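Local atomic coordinates of epoxide hydrolase (Aspergillus niger, PDB entry 3G02), a protein that probably catalyses the hydrolysis of epoxides to vicinal diols, here in an enantioselective variant obtained by directed evolution. Residues E27-L32 and F73-F78; E67-E72 and M298-W303; Y250-E255 and L283-K288. The protein carries 9 engineered substitutions. All blocks are in the same frame, centred on the assembly; numbering follows the deposited sequence.

Contact 1: E27-L32 and F73-F78; sequences EQLDDL and FDWRPF
Leu29 of helix 26-38 meets two successive residues at the start of helix 75-82, and its two methyl groups take mainly different partners. The apolar part belongs to CD2, which packs on the base of the Trp75 indole: Leu29 CD2 lies 3.6 Å from Trp75 CG and 3.7 Å from Trp75 CB. The ring meets this methyl obliquely. The Trp75 side chain leaves the backbone with CG opposite N (chi1 174°), which turns the indole toward helix 26-38.

The other methyl meets a charged group. Leu29 CD1 sits over the centre of one face of the Arg76 guanidinium, 3.5 Å from CZ and 3.6 Å from NH2. Because the methyl takes a face, the N-H groups around the rim stay available: NH1 pairs with Glu79, and NH2 with Asp26 and the carbonyl of Ile24. These bonds hold the guanidinium flat against the leucine. Glu79 also accepts from Trp75 NE1, so one carboxylate serves both residues that touch Leu29.

A capping bond inside segment 73-78 marks the start of the helix. Asp74 OD1 accepts from Arg76 N at 3.1 Å, met from above the carboxylate plane. This is a classic aspartate N-cap, and it opens a helix packed on its neighbour within the N-terminal region characteristic of epoxide hydrolases.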
loop_
_atom_site.group_PDB
_atom_site.type_symbol
_atom_site.label_atom_id
_atom_site.label_comp_id
_atom_site.label_asym_id
_atom_site.label_seq_id
_atom_site.Cartn_x
_atom_site.Cartn_y
_atom_site.Cartn_z
ATOM N N GLU A 27 -30.890 1.814 -5.430
ATOM C CA GLU A 27 -30.458 0.919 -4.355
ATOM C C GLU A 27 -28.937 0.927 -4.179
ATOM O O GLU A 27 -28.440 0.858 -3.057
ATOM C CB GLU A 27 -30.956 -0.510 -4.609
ATOM C CG GLU A 27 -31.172 -1.329 -3.341
ATOM C CD GLU A 27 -31.377 -2.815 -3.606
ATOM O OE1 GLU A 27 -32.284 -3.173 -4.388
ATOM O OE2 GLU A 27 -30.630 -3.627 -3.016
ATOM N N GLN A 28 -28.209 1.027 -5.292
ATOM C CA GLN A 28 -26.745 1.060 -5.259
ATOM C C GLN A 28 -26.216 2.390 -4.732
ATOM O O GLN A 28 -25.215 2.426 -4.014
ATOM C CB GLN A 28 -26.163 0.741 -6.637
ATOM C CG GLN A 28 -26.300 -0.733 -7.017
ATOM C CD GLN A 28 -25.803 -1.045 -8.416
ATOM O OE1 GLN A 28 -24.917 -0.368 -8.944
ATOM N NE2 GLN A 28 -26.371 -2.085 -9.024
ATOM N N LEU A 29 -26.900 3.477 -5.080
ATOM C CA LEU A 29 -26.568 4.797 -4.558
ATOM C C LEU A 29 -26.868 4.888 -3.068
ATOM O O LEU A 29 -26.096 5.479 -2.308
ATOM C CB LEU A 29 -27.308 5.893 -5.331
ATOM C CG LEU A 29 -26.953 6.064 -6.811
ATOM C CD1 LEU A 29 -27.760 7.192 -7.432
ATOM C CD2 LEU A 29 -25.456 6.316 -6.996
ATOM N N ASP A 30 -27.995 4.302 -2.657
ATOM C CA ASP A 30 -28.350 4.200 -1.245
ATOM C C ASP A 30 -27.301 3.394 -0.488
ATOM O O ASP A 30 -26.893 3.782 0.607
ATOM C CB ASP A 30 -29.723 3.541 -1.070
ATOM C CG ASP A 30 -30.859 4.360 -1.660
ATOM O OD1 ASP A 30 -30.682 5.577 -1.906
ATOM O OD2 ASP A 30 -31.939 3.771 -1.878
ATOM N N ASP A 31 -26.872 2.282 -1.085
ATOM C CA ASP A 31 -25.860 1.412 -0.484
ATOM C C ASP A 31 -24.561 2.183 -0.275
ATOM O O ASP A 31 -23.950 2.100 0.789
ATOM C CB ASP A 31 -25.614 0.173 -1.351
ATOM C CG ASP A 31 -25.016 -0.986 -0.563
ATOM O OD1 ASP A 31 -25.471 -1.233 0.574
ATOM O OD2 ASP A 31 -24.105 -1.665 -1.085
ATOM N N LEU A 32 -24.160 2.950 -1.287
ATOM C CA LEU A 32 -22.968 3.790 -1.182
ATOM C C LEU A 32 -23.065 4.777 -0.014
ATOM O O LEU A 32 -22.138 4.877 0.785
ATOM C CB LEU A 32 -22.682 4.515 -2.508
ATOM C CG LEU A 32 -21.596 5.603 -2.532
ATOM C CD1 LEU A 32 -20.247 5.076 -2.031
ATOM C CD2 LEU A 32 -21.448 6.190 -3.928
ATOM N N PHE A 73 -23.150 15.613 -2.088
ATOM C CA PHE A 73 -22.946 14.903 -3.350
ATOM C C PHE A 73 -24.209 14.277 -3.939
ATOM O O PHE A 73 -24.962 13.596 -3.244
ATOM C CB PHE A 73 -21.850 13.840 -3.201
ATOM C CG PHE A 73 -21.517 13.130 -4.487
ATOM C CD1 PHE A 73 -20.746 13.756 -5.463
ATOM C CD2 PHE A 73 -21.980 11.843 -4.724
ATOM C CE1 PHE A 73 -20.437 13.104 -6.659
ATOM C CE2 PHE A 73 -21.677 11.182 -5.915
ATOM C CZ PHE A 73 -20.903 11.817 -6.885
ATOM N N ASP A 74 -24.414 14.504 -5.235
ATOM C CA ASP A 74 -25.502 13.874 -5.974
ATOM C C ASP A 74 -24.939 13.248 -7.251
ATOM O O ASP A 74 -24.387 13.938 -8.111
ATOM C CB ASP A 74 -26.606 14.896 -6.288
ATOM C CG ASP A 74 -27.843 14.270 -6.945
ATOM O OD1 ASP A 74 -27.921 13.028 -7.103
ATOM O OD2 ASP A 74 -28.751 15.050 -7.308
ATOM N N TRP A 75 -25.086 11.932 -7.358
ATOM C CA TRP A 75 -24.614 11.184 -8.517
ATOM C C TRP A 75 -25.328 11.566 -9.820
ATOM O O TRP A 75 -24.712 11.578 -10.887
ATOM C CB TRP A 75 -24.767 9.681 -8.255
ATOM C CG TRP A 75 -24.443 8.824 -9.436
ATOM C CD1 TRP A 75 -25.333 8.218 -10.276
ATOM C CD2 TRP A 75 -23.136 8.490 -9.925
ATOM N NE1 TRP A 75 -24.665 7.522 -11.251
ATOM C CE2 TRP A 75 -23.315 7.667 -11.060
ATOM C CE3 TRP A 75 -21.832 8.796 -9.508
ATOM C CZ2 TRP A 75 -22.238 7.149 -11.788
ATOM C CZ3 TRP A 75 -20.764 8.280 -10.230
ATOM C CH2 TRP A 75 -20.973 7.468 -11.362
ATOM N N ARG A 76 -26.621 11.874 -9.728
ATOM C CA ARG A 76 -27.453 12.028 -10.931
ATOM C C ARG A 76 -27.011 13.102 -11.942
ATOM O O ARG A 76 -26.974 12.815 -13.140
ATOM C CB ARG A 76 -28.940 12.180 -10.572
ATOM C CG ARG A 76 -29.561 10.964 -9.893
ATOM C CD ARG A 76 -29.554 9.724 -10.781
ATOM N NE ARG A 76 -30.144 8.581 -10.089
ATOM C CZ ARG A 76 -29.825 7.309 -10.315
ATOM N NH1 ARG A 76 -28.899 6.991 -11.210
ATOM N NH2 ARG A 76 -30.423 6.347 -9.624
ATOM N N PRO A 77 -26.684 14.333 -11.484
ATOM C CA PRO A 77 -26.146 15.317 -12.436
ATOM C C PRO A 77 -24.859 14.870 -13.139
ATOM O O PRO A 77 -24.683 15.131 -14.333
ATOM C CB PRO A 77 -25.875 16.542 -11.556
ATOM C CG PRO A 77 -26.828 16.400 -10.420
ATOM C CD PRO A 77 -26.828 14.921 -10.139
ATOM N N PHE A 78 -23.970 14.202 -12.407
ATOM C CA PHE A 78 -22.760 13.649 -13.006
ATOM C C PHE A 78 -23.096 12.561 -14.022
ATOM O O PHE A 78 -22.543 12.541 -15.122
ATOM C CB PHE A 78 -21.824 13.114 -11.919
ATOM C CG PHE A 78 -20.587 12.435 -12.448
ATOM C CD1 PHE A 78 -19.683 13.112 -13.264
ATOM C CD2 PHE A 78 -20.318 11.116 -12.105
ATOM C CE1 PHE A 78 -18.535 12.473 -13.740
ATOM C CE2 PHE A 78 -19.176 10.471 -12.573
ATOM C CZ PHE A 78 -18.283 11.151 -13.391
#

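Contact 2: E67-E72 and M298-W303; sequences EKWLSE and MVSLYW
Trp69 reaches from the N-terminal epoxide hydrolase region to Val299 and Ser300 on helix 292-304, part of the helical lid inserted between strands 209-214 and 340-345 of the alpha/beta hydrolase fold. It is a buried helix-to-helix contact carried by one indole, which offers a polar edge to the serine and a carbon corner to the valine.

The polar half is a hydrogen bond from Trp69 NE1 to Ser300 OG, 3.0 Å long. It is bent, with an N-H...O angle of 132°, and the oxygen stands 23° out of the indole plane. OG also comes within 3.4 Å of Trp69 CZ2, so the hydroxyl lies along the edge of the ring and not straight ahead of the N-H. The serine torsion sets this up: with OG beside the backbone N (chi1 -63°), the hydroxyl can reach back one turn to the carbonyl of Leu296 while still accepting from the tryptophan. The buried hydroxyl is thus held by two bonds, and the indole N-H is satisfied as well.

The apolar half lies at the far corner of the six-membered ring. Val299 CG1 approaches Trp69 CH2 obliquely at 3.7 Å, and the two side chains cross at about a right angle. CG1 points there because it stands anti to the valine's backbone N (chi1 172°).

Around this pair the packing is helical. Trp69 also touches Val36 of helix 26-38, Leu296 of its partner helix and Pro271 at the start of helix 271-284, while the ring of Phe73, just before helix 75-82, meets it edge-to-face.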
loop_
_atom_site.group_PDB
_atom_site.type_symbol
_atom_site.label_atom_id
_atom_site.label_comp_id
_atom_site.label_asym_id
_atom_site.label_seq_id
_atom_site.Cartn_x
_atom_site.Cartn_y
_atom_site.Cartn_z
ATOM N N GLU A 67 -18.169 14.178 4.872
ATOM C CA GLU A 67 -19.367 14.984 5.102
ATOM C C GLU A 67 -19.986 15.479 3.798
ATOM O O GLU A 67 -21.208 15.407 3.618
ATOM C CB GLU A 67 -19.069 16.156 6.040
ATOM C CG GLU A 67 -19.691 15.993 7.417
ATOM C CD GLU A 67 -21.206 15.839 7.359
ATOM O OE1 GLU A 67 -21.701 14.745 7.697
ATOM O OE2 GLU A 67 -21.901 16.802 6.959
ATOM N N LYS A 68 -19.141 15.972 2.895
ATOM C CA LYS A 68 -19.574 16.404 1.564
ATOM C C LYS A 68 -20.230 15.262 0.789
ATOM O O LYS A 68 -21.277 15.442 0.163
ATOM C CB LYS A 68 -18.398 16.979 0.768
ATOM C CG LYS A 68 -17.982 18.384 1.190
ATOM C CD LYS A 68 -16.860 18.926 0.319
ATOM C CE LYS A 68 -16.528 20.366 0.684
ATOM N NZ LYS A 68 -15.343 20.865 -0.070
ATOM N N TRP A 69 -19.621 14.081 0.848
ATOM C CA TRP A 69 -20.135 12.908 0.153
ATOM C C TRP A 69 -21.528 12.528 0.659
ATOM O O TRP A 69 -22.384 12.091 -0.112
ATOM C CB TRP A 69 -19.177 11.735 0.352
ATOM C CG TRP A 69 -19.084 10.791 -0.796
ATOM C CD1 TRP A 69 -19.874 10.753 -1.912
ATOM C CD2 TRP A 69 -18.149 9.718 -0.929
ATOM N NE1 TRP A 69 -19.474 9.730 -2.739
ATOM C CE2 TRP A 69 -18.419 9.075 -2.155
ATOM C CE3 TRP A 69 -17.106 9.239 -0.127
ATOM C CZ2 TRP A 69 -17.677 7.979 -2.601
ATOM C CZ3 TRP A 69 -16.373 8.150 -0.566
ATOM C CH2 TRP A 69 -16.657 7.535 -1.792
ATOM N N LEU A 70 -21.744 12.702 1.959
ATOM C CA LEU A 70 -23.026 12.373 2.581
ATOM C C LEU A 70 -24.126 13.412 2.361
ATOM O O LEU A 70 -25.269 13.053 2.051
ATOM C CB LEU A 70 -22.843 12.158 4.086
ATOM C CG LEU A 70 -22.254 10.839 4.574
ATOM C CD1 LEU A 70 -21.878 10.953 6.044
ATOM C CD2 LEU A 70 -23.217 9.676 4.338
ATOM N N SER A 71 -23.766 14.689 2.499
ATOM C CA SER A 71 -24.743 15.781 2.599
ATOM C C SER A 71 -24.849 16.694 1.371
ATOM O O SER A 71 -25.826 17.438 1.232
ATOM C CB SER A 71 -24.451 16.628 3.843
ATOM O OG SER A 71 -24.485 15.841 5.018
ATOM N N GLU A 72 -23.853 16.646 0.491
ATOM C CA GLU A 72 -23.832 17.501 -0.700
ATOM C C GLU A 72 -23.844 16.746 -2.033
ATOM O O GLU A 72 -24.484 17.185 -2.991
ATOM C CB GLU A 72 -22.645 18.474 -0.643
ATOM C CG GLU A 72 -22.737 19.508 0.484
ATOM C CD GLU A 72 -21.478 20.351 0.649
ATOM O OE1 GLU A 72 -21.323 20.966 1.726
ATOM O OE2 GLU A 72 -20.643 20.409 -0.282
ATOM N N MET A 298 -15.166 10.954 -9.459
ATOM C CA MET A 298 -14.245 9.925 -9.951
ATOM C C MET A 298 -14.188 8.717 -9.028
ATOM O O MET A 298 -14.179 7.575 -9.486
ATOM C CB MET A 298 -12.836 10.488 -10.160
ATOM C CG MET A 298 -12.743 11.621 -11.178
ATOM S SD MET A 298 -13.574 11.291 -12.751
ATOM C CE MET A 298 -12.768 12.508 -13.808
ATOM N N VAL A 299 -14.144 8.979 -7.726
ATOM C CA VAL A 299 -14.114 7.905 -6.738
ATOM C C VAL A 299 -15.438 7.129 -6.722
ATOM O O VAL A 299 -15.435 5.898 -6.679
ATOM C CB VAL A 299 -13.725 8.428 -5.330
ATOM C CG1 VAL A 299 -13.878 7.346 -4.275
ATOM C CG2 VAL A 299 -12.283 8.943 -5.333
ATOM N N SER A 300 -16.560 7.847 -6.780
ATOM C CA SER A 300 -17.873 7.196 -6.838
ATOM C C SER A 300 -18.003 6.327 -8.083
ATOM O O SER A 300 -18.521 5.217 -8.010
ATOM C CB SER A 300 -19.003 8.228 -6.798
ATOM O OG SER A 300 -18.979 8.947 -5.577
ATOM N N LEU A 301 -17.514 6.830 -9.216
ATOM C CA LEU A 301 -17.507 6.073 -10.464
ATOM C C LEU A 301 -16.736 4.762 -10.311
ATOM O O LEU A 301 -17.223 3.703 -10.703
ATOM C CB LEU A 301 -16.918 6.924 -11.592
ATOM C CG LEU A 301 -16.688 6.269 -12.956
ATOM C CD1 LEU A 301 -17.992 5.764 -13.582
ATOM C CD2 LEU A 301 -15.971 7.247 -13.877
ATOM N N TYR A 302 -15.540 4.841 -9.728
ATOM C CA TYR A 302 -14.758 3.635 -9.442
ATOM C C TYR A 302 -15.489 2.689 -8.491
ATOM O O TYR A 302 -15.502 1.470 -8.701
ATOM C CB TYR A 302 -13.397 4.006 -8.849
ATOM C CG TYR A 302 -12.269 4.062 -9.851
ATOM C CD1 TYR A 302 -12.386 4.800 -11.032
ATOM C CD2 TYR A 302 -11.069 3.393 -9.610
ATOM C CE1 TYR A 302 -11.343 4.856 -11.952
ATOM C CE2 TYR A 302 -10.021 3.448 -10.518
ATOM C CZ TYR A 302 -10.164 4.183 -11.686
ATOM O OH TYR A 302 -9.124 4.230 -12.578
ATOM N N TRP A 303 -16.100 3.251 -7.449
ATOM C CA TRP A 303 -16.794 2.443 -6.446
ATOM C C TRP A 303 -17.951 1.661 -7.059
ATOM O O TRP A 303 -18.065 0.439 -6.879
ATOM C CB TRP A 303 -17.319 3.315 -5.303
ATOM C CG TRP A 303 -18.125 2.520 -4.315
ATOM C CD1 TRP A 303 -19.489 2.409 -4.268
ATOM C CD2 TRP A 303 -17.620 1.704 -3.252
ATOM N NE1 TRP A 303 -19.861 1.580 -3.238
ATOM C CE2 TRP A 303 -18.736 1.133 -2.596
ATOM C CE3 TRP A 303 -16.331 1.396 -2.790
ATOM C CZ2 TRP A 303 -18.603 0.280 -1.496
ATOM C CZ3 TRP A 303 -16.199 0.542 -1.698
ATOM C CH2 TRP A 303 -17.330 -0.004 -1.063
#

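Contact 3: Y250-E255 and L283-K288; sequences YAYAME and LQWVDK. Engineered in segment 250-255: Tyr250 (natural residue Leu). With FMT (formic acid), chain C.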
loop_
_atom_site.group_PDB
_atom_site.type_symbol
_atom_site.label_atom_id
_atom_site.label_comp_id
_atom_site.label_asym_id
_atom_site.label_seq_id
_atom_site.Cartn_x
_atom_site.Cartn_y
_atom_site.Cartn_z
ATOM N N TYR A 250 5.889 6.145 -4.671
ATOM C CA TYR A 250 5.634 4.973 -5.506
ATOM C C TYR A 250 5.114 3.752 -4.756
ATOM O O TYR A 250 4.862 2.712 -5.364
ATOM C CB TYR A 250 6.920 4.604 -6.262
ATOM C CG TYR A 250 6.715 3.926 -7.592
ATOM C CD1 TYR A 250 6.003 4.547 -8.614
ATOM C CD2 TYR A 250 7.265 2.669 -7.839
ATOM C CE1 TYR A 250 5.828 3.927 -9.851
ATOM C CE2 TYR A 250 7.098 2.045 -9.063
ATOM C CZ TYR A 250 6.380 2.677 -10.063
ATOM O OH TYR A 250 6.226 2.050 -11.280
ATOM N N ALA A 251 4.953 3.868 -3.440
ATOM C CA ALA A 251 4.548 2.710 -2.646
ATOM C C ALA A 251 3.212 2.136 -3.106
ATOM O O ALA A 251 3.055 0.916 -3.145
ATOM C CB ALA A 251 4.491 3.060 -1.176
ATOM N N TYR A 252 2.258 3.004 -3.463
ATOM C CA TYR A 252 0.945 2.543 -3.920
ATOM C C TYR A 252 1.098 1.586 -5.112
ATOM O O TYR A 252 0.438 0.545 -5.169
ATOM C CB TYR A 252 0.038 3.735 -4.291
ATOM C CG TYR A 252 0.408 4.307 -5.627
ATOM C CD1 TYR A 252 1.560 5.084 -5.773
ATOM C CD2 TYR A 252 -0.347 4.020 -6.761
ATOM C CE1 TYR A 252 1.946 5.556 -7.011
ATOM C CE2 TYR A 252 0.026 4.490 -7.998
ATOM C CZ TYR A 252 1.177 5.262 -8.118
ATOM O OH TYR A 252 1.572 5.730 -9.351
ATOM N N ALA A 253 1.999 1.938 -6.033
ATOM C CA ALA A 253 2.215 1.188 -7.266
ATOM C C ALA A 253 2.856 -0.153 -6.950
ATOM O O ALA A 253 2.507 -1.176 -7.542
ATOM C CB ALA A 253 3.104 1.988 -8.221
ATOM N N MET A 254 3.788 -0.146 -6.000
ATOM C CA MET A 254 4.419 -1.389 -5.562
ATOM C C MET A 254 3.412 -2.347 -4.931
ATOM O O MET A 254 3.505 -3.559 -5.112
ATOM C CB MET A 254 5.556 -1.087 -4.597
ATOM C CG MET A 254 6.706 -0.344 -5.264
ATOM S SD MET A 254 7.506 -1.187 -6.638
ATOM C CE MET A 254 7.907 -2.788 -5.946
ATOM N N GLU A 255 2.443 -1.795 -4.204
ATOM C CA GLU A 255 1.381 -2.613 -3.620
ATOM C C GLU A 255 0.458 -3.162 -4.710
ATOM O O GLU A 255 0.119 -4.345 -4.694
ATOM C CB GLU A 255 0.610 -1.820 -2.560
ATOM C CG GLU A 255 -0.506 -2.607 -1.861
ATOM C CD GLU A 255 -0.024 -3.729 -0.949
ATOM O OE1 GLU A 255 1.191 -3.840 -0.672
ATOM O OE2 GLU A 255 -0.886 -4.521 -0.496
ATOM N N LEU A 283 -5.114 14.665 -5.194
ATOM C CA LEU A 283 -4.573 15.830 -4.499
ATOM C C LEU A 283 -3.120 16.117 -4.871
ATOM O O LEU A 283 -2.747 17.266 -5.114
ATOM C CB LEU A 283 -4.683 15.647 -2.984
ATOM C CG LEU A 283 -6.079 15.701 -2.368
ATOM C CD1 LEU A 283 -5.990 15.345 -0.894
ATOM C CD2 LEU A 283 -6.727 17.071 -2.554
ATOM N N GLN A 284 -2.293 15.075 -4.902
ATOM C CA GLN A 284 -0.845 15.262 -5.040
ATOM C C GLN A 284 -0.355 15.402 -6.472
ATOM O O GLN A 284 0.704 15.986 -6.710
ATOM C CB GLN A 284 -0.088 14.114 -4.368
ATOM C CG GLN A 284 -0.275 14.039 -2.858
ATOM C CD GLN A 284 0.701 13.088 -2.190
ATOM O OE1 GLN A 284 1.469 12.386 -2.856
ATOM N NE2 GLN A 284 0.682 13.066 -0.866
ATOM N N TRP A 285 -1.107 14.851 -7.420
ATOM C CA TRP A 285 -0.610 14.695 -8.782
ATOM C C TRP A 285 -0.946 15.846 -9.722
ATOM O O TRP A 285 -0.441 15.894 -10.843
ATOM C CB TRP A 285 -1.133 13.393 -9.365
ATOM C CG TRP A 285 -0.515 12.161 -8.784
ATOM C CD1 TRP A 285 0.390 12.082 -7.756
ATOM C CD2 TRP A 285 -0.776 10.816 -9.196
ATOM N NE1 TRP A 285 0.724 10.761 -7.524
ATOM C CE2 TRP A 285 0.018 9.967 -8.392
ATOM C CE3 TRP A 285 -1.599 10.246 -10.179
ATOM C CZ2 TRP A 285 0.008 8.574 -8.540
ATOM C CZ3 TRP A 285 -1.606 8.865 -10.328
ATOM C CH2 TRP A 285 -0.810 8.045 -9.508
ATOM N N VAL A 286 -1.802 16.755 -9.266
ATOM C CA VAL A 286 -2.230 17.890 -10.081
ATOM C C VAL A 286 -1.373 19.126 -9.825
ATOM O O VAL A 286 -0.652 19.205 -8.825
ATOM C CB VAL A 286 -3.726 18.237 -9.846
ATOM C CG1 VAL A 286 -4.624 17.080 -10.262
ATOM C CG2 VAL A 286 -3.984 18.633 -8.388
ATOM N N ASP A 287 -1.455 20.085 -10.744
ATOM C CA ASP A 287 -0.873 21.402 -10.534
ATOM C C ASP A 287 -1.845 22.220 -9.681
ATOM O O ASP A 287 -1.647 22.347 -8.471
ATOM C CB ASP A 287 -0.585 22.073 -11.881
ATOM C CG ASP A 287 0.077 23.432 -11.739
ATOM O OD1 ASP A 287 0.350 23.876 -10.597
ATOM O OD2 ASP A 287 0.330 24.055 -12.791
ATOM N N LYS A 288 -2.899 22.746 -10.301
ATOM C CA LYS A 288 -3.947 23.456 -9.567
ATOM C C LYS A 288 -4.934 22.440 -8.990
ATOM O O LYS A 288 -5.295 21.473 -9.676
ATOM C CB LYS A 288 -4.671 24.457 -10.478
ATOM C CG LYS A 288 -3.758 25.493 -11.137
ATOM C CD LYS A 288 -3.342 26.605 -10.178
ATOM C CE LYS A 288 -2.328 27.552 -10.822
ATOM N NZ LYS A 288 -2.873 28.252 -12.026
HETATM C C FMT C . -0.328 5.367 -12.258
HETATM O O1 FMT C . 0.257 6.402 -12.560
HETATM O O2 FMT C . -0.083 4.756 -11.216
#
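Tyr252 and Trp285 meet in the lid of this alpha/beta hydrolase, beside the predicted catalytic residues. The indole turns the edge of its six-membered ring toward the face of the phenol, an offset edge-to-face pair with centroids 5.5 Å apart and planes at 63°. Trp285 CZ2 lies 3.5 Å from Tyr252 CZ, and Trp285 CH2 is 3.3 Å from Tyr252 OH.

Tyr252 OH donates to O2 of a formic acid molecule, probably from the crystallisation liquor, at 2.7 Å, with O2 at the ring edge. Tyr315 OH binds the same molecule, consistent with the two lid tyrosines that hold the epoxide oxygen in epoxide hydrolases of this fold.

Further out, Trp285 packs edge-to-face on His375 and bonds to it through the backbone, which ties Trp285 to the loop carrying this predicted proton donor. His256 meets the Tyr252 ring edge-to-face. On the face turned away from Trp285, Ala253 CB stands 3.8 Å above the centre of the Tyr252 ring, and the same methyl sits 3.7 Å above the ring of Tyr250, an engineered residue.

Contacts 1 and 2 are neighbours, with centres about 8 Å apart, and they interlock along the chain because their segments alternate. Phe73 joins them: its N lies 2.9 Å from Lys68 O, probably a hydrogen bond, and its CE2 packs 3.5 Å from Ser300 OG. A second seam runs from Leu32 CD1 to Trp303 CD1 at 3.6 Å. Contact 3 stands apart, its centre about 20 Å from that of contact 2 and 26 Å from that of contact 1, and it alone borders the formic acid, Tyr315 and His375. It is nested in the loop that contact 2 closes, and its segment 283-288 takes in the end of helix 271-284, the helix that precedes 292-304 in the chain.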